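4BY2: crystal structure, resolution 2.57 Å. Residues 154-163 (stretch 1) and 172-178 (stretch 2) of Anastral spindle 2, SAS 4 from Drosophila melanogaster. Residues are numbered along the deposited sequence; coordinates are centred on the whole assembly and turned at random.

Stretch 1 (154-163) HFPNNSIKIV
Stretch 2, residues 172-178: EEWRYAD

Two neighbouring strands, 160-163 and 172-175, run antiparallel, their N-to-C directions 157° apart and their axes approaching to 4.7 Å. The register pairs Ile160 with Arg175, Lys161 with Trp174 and Ile162 with Glu173, with CA-CA separations of 4.8 to 5.0 Å. Backbone angles are extended throughout, from -114/128 at Ile160 to -110/128 at Ile162 and from -118/141 at Glu173 to -129/108 at Arg175. Together the stretches bury 632 Å², summed over both sides.

Main-chain hydrogen bonds fix this register. Ile160 N donates to Arg175 O at 2.8 Å, and Arg175 N returns a bond to Ile160 O at 2.9 Å. Two residues along, Ile162 N reaches Glu173 O at 2.8 Å and Glu173 N reaches Ile162 O at 2.9 Å. Between these doubly bonded pairs lies the non-hydrogen-bonded pair Lys161-Trp174, where CA-H groups meet the same carbonyls: Trp174 CA is 3.4 Å from Ile160 O, and Lys161 CA is 3.5 Å from Glu173 O. Just before the strand, Ser159 CA makes a similar contact with Arg175 O at 3.5 Å.

Aromatic and aliphatic packing dominates the face carrying Lys161 and Trp174. Trp174 (chi1 -78°, m; chi2 89°) lays its indole beside the all-trans chain of Lys161, so that Lys161 CB stands 3.9 Å from the centroid of the six-membered ring of Trp174, nearly on the ring normal. Lysine suits this site because its methylenes cover the ring while its amine extends beyond, to a hydrogen bond elsewhere in the structure. Lys161 NZ also lies 4.1 Å from Glu172 OE1, a favourable pairing of charges too long for a salt bridge. At the indole edge sits Ser159 CB, 4.0 Å from Trp174 CZ3. Buried Phe155 (chi1 -69°, m) adds Phe155 CE2 at 3.6 Å from Trp174 CH2; the ring planes differ by 15° but are slid apart, with centroids 5.6 Å apart.

The other face carries Ile160, Ile162, Glu173 and Arg175. Here Ile162 (chi1 -47°, m; chi2 104°, between wells) places CD1 4.1 Å from Arg175 CG, letting the arginine's aliphatic portion pack while its exposed end leads away.

A type I turn from Phe155 to Asn158 leads into the first strand. Phe155 N donates to Ser159 O at 2.9 Å, and Asn157 (chi1 57°, p) accepts a weak bond at OD1 from Ser159 OG, 3.2 Å away. Beyond the second strand, Ala177 CB meets Asn158 CB at 4.0 Å.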

# COMPACT_ATOMS: atom_id res chain seq x y z
N HIS A 154 7.36 -0.42 6.64
CA HIS A 154 8.78 -0.51 6.27
C HIS A 154 9.32 0.92 6.19
O HIS A 154 9.10 1.60 5.18
CB HIS A 154 8.95 -1.26 4.94
CG HIS A 154 8.71 -2.73 5.02
ND1 HIS A 154 9.74 -3.64 4.85
CD2 HIS A 154 7.56 -3.41 5.26
CE1 HIS A 154 9.19 -4.83 4.99
NE2 HIS A 154 7.88 -4.75 5.24
N PHE A 155 9.96 1.39 7.26
CA PHE A 155 10.51 2.75 7.37
C PHE A 155 11.75 2.97 6.48
O PHE A 155 12.42 1.99 6.14
CB PHE A 155 10.80 3.08 8.85
CG PHE A 155 9.55 3.23 9.69
CD1 PHE A 155 8.87 4.44 9.75
CD2 PHE A 155 9.05 2.16 10.43
CE1 PHE A 155 7.71 4.58 10.51
CE2 PHE A 155 7.89 2.30 11.19
CZ PHE A 155 7.23 3.51 11.23
N PRO A 156 12.08 4.24 6.09
CA PRO A 156 13.26 4.47 5.23
C PRO A 156 14.62 4.07 5.83
O PRO A 156 15.57 3.87 5.08
CB PRO A 156 13.20 5.97 4.92
CG PRO A 156 11.79 6.37 5.22
CD PRO A 156 11.38 5.51 6.36
N ASN A 157 14.70 3.93 7.17
CA ASN A 157 15.91 3.52 7.89
C ASN A 157 16.02 1.98 8.02
O ASN A 157 16.75 1.49 8.89
CB ASN A 157 16.01 4.24 9.25
CG ASN A 157 14.83 4.04 10.20
OD1 ASN A 157 13.96 3.19 10.01
ND2 ASN A 157 14.79 4.84 11.25
N ASN A 158 15.30 1.25 7.15
CA ASN A 158 15.23 -0.22 7.04
C ASN A 158 14.61 -0.92 8.28
O ASN A 158 14.67 -2.15 8.37
CB ASN A 158 16.59 -0.83 6.67
CG ASN A 158 17.06 -0.41 5.30
OD1 ASN A 158 16.60 -0.91 4.28
ND2 ASN A 158 18.00 0.53 5.26
N SER A 159 13.98 -0.15 9.19
CA SER A 159 13.30 -0.69 10.37
C SER A 159 11.87 -1.08 10.01
O SER A 159 11.19 -0.33 9.29
CB SER A 159 13.29 0.32 11.51
OG SER A 159 14.61 0.66 11.91
N ILE A 160 11.41 -2.25 10.48
CA ILE A 160 10.07 -2.76 10.20
C ILE A 160 9.21 -2.81 11.47
O ILE A 160 9.63 -3.39 12.46
CB ILE A 160 10.11 -4.13 9.44
CG1 ILE A 160 10.99 -4.05 8.17
CG2 ILE A 160 8.70 -4.62 9.09
CD1 ILE A 160 11.68 -5.36 7.78
N LYS A 161 8.00 -2.21 11.41
CA LYS A 161 7.04 -2.20 12.52
C LYS A 161 5.88 -3.14 12.16
O LYS A 161 5.21 -2.93 11.15
CB LYS A 161 6.55 -0.77 12.79
CG LYS A 161 5.67 -0.61 14.03
CD LYS A 161 5.08 0.79 14.10
CE LYS A 161 4.15 0.96 15.28
NZ LYS A 161 3.56 2.33 15.31
N ILE A 162 5.68 -4.19 12.97
CA ILE A 162 4.62 -5.19 12.78
C ILE A 162 3.57 -5.01 13.88
O ILE A 162 3.93 -4.96 15.06
CB ILE A 162 5.18 -6.65 12.71
CG1 ILE A 162 6.40 -6.77 11.77
CG2 ILE A 162 4.09 -7.65 12.29
CD1 ILE A 162 7.75 -6.88 12.46
N VAL A 163 2.27 -4.90 13.50
CA VAL A 163 1.15 -4.68 14.42
C VAL A 163 -0.11 -5.44 13.98
O VAL A 163 -0.51 -5.38 12.81
CB VAL A 163 0.89 -3.16 14.69
CG1 VAL A 163 1.01 -2.33 13.41
CG2 VAL A 163 -0.43 -2.90 15.40
N GLU A 172 3.22 -4.28 19.83
CA GLU A 172 3.94 -3.99 18.59
C GLU A 172 5.26 -4.75 18.53
O GLU A 172 5.90 -4.95 19.57
CB GLU A 172 4.22 -2.48 18.47
CG GLU A 172 3.03 -1.62 18.07
CD GLU A 172 3.07 -0.18 18.55
OE1 GLU A 172 4.18 0.35 18.80
OE2 GLU A 172 1.98 0.42 18.70
N GLU A 173 5.68 -5.15 17.32
CA GLU A 173 6.94 -5.84 17.07
C GLU A 173 7.82 -5.03 16.15
O GLU A 173 7.33 -4.40 15.21
CB GLU A 173 6.72 -7.25 16.52
CG GLU A 173 6.54 -8.30 17.60
CD GLU A 173 6.37 -9.71 17.08
OE1 GLU A 173 5.36 -9.97 16.38
OE2 GLU A 173 7.23 -10.56 17.39
N TRP A 174 9.13 -5.02 16.43
CA TRP A 174 10.11 -4.26 15.67
C TRP A 174 11.27 -5.11 15.18
O TRP A 174 11.80 -5.92 15.94
CB TRP A 174 10.64 -3.09 16.51
CG TRP A 174 9.70 -1.93 16.60
CD1 TRP A 174 8.71 -1.73 17.52
CD2 TRP A 174 9.69 -0.77 15.75
NE1 TRP A 174 8.08 -0.53 17.29
CE2 TRP A 174 8.67 0.09 16.21
CE3 TRP A 174 10.46 -0.37 14.64
CZ2 TRP A 174 8.40 1.32 15.60
CZ3 TRP A 174 10.18 0.84 14.03
CH2 TRP A 174 9.16 1.67 14.51
N ARG A 175 11.68 -4.90 13.92
CA ARG A 175 12.81 -5.59 13.30
C ARG A 175 13.73 -4.54 12.68
O ARG A 175 13.36 -3.90 11.69
CB ARG A 175 12.34 -6.63 12.26
CG ARG A 175 11.69 -7.86 12.87
CD ARG A 175 11.65 -9.03 11.91
NE ARG A 175 10.98 -10.19 12.50
CZ ARG A 175 11.58 -11.14 13.21
NH1 ARG A 175 12.89 -11.08 13.43
NH2 ARG A 175 10.89 -12.16 13.70
N TYR A 176 14.90 -4.33 13.30
CA TYR A 176 15.89 -3.32 12.88
C TYR A 176 16.87 -3.84 11.82
O TYR A 176 16.95 -5.05 11.60
CB TYR A 176 16.62 -2.75 14.11
CG TYR A 176 15.69 -2.08 15.10
CD1 TYR A 176 15.11 -2.80 16.14
CD2 TYR A 176 15.40 -0.72 15.01
CE1 TYR A 176 14.24 -2.20 17.05
CE2 TYR A 176 14.54 -0.11 15.92
CZ TYR A 176 13.96 -0.85 16.93
OH TYR A 176 13.11 -0.25 17.83
N ALA A 177 17.59 -2.90 11.16
CA ALA A 177 18.56 -3.16 10.10
C ALA A 177 19.71 -4.10 10.51
O ALA A 177 20.14 -4.92 9.70
CB ALA A 177 19.13 -1.85 9.57
N ASP A 178 20.18 -3.98 11.77
CA ASP A 178 21.26 -4.81 12.33
C ASP A 178 20.81 -6.25 12.58
O ASP A 178 21.64 -7.17 12.51
CB ASP A 178 21.82 -4.18 13.62
CG ASP A 178 20.80 -3.72 14.64
OD1 ASP A 178 19.66 -4.23 14.62
OD2 ASP A 178 21.14 -2.85 15.47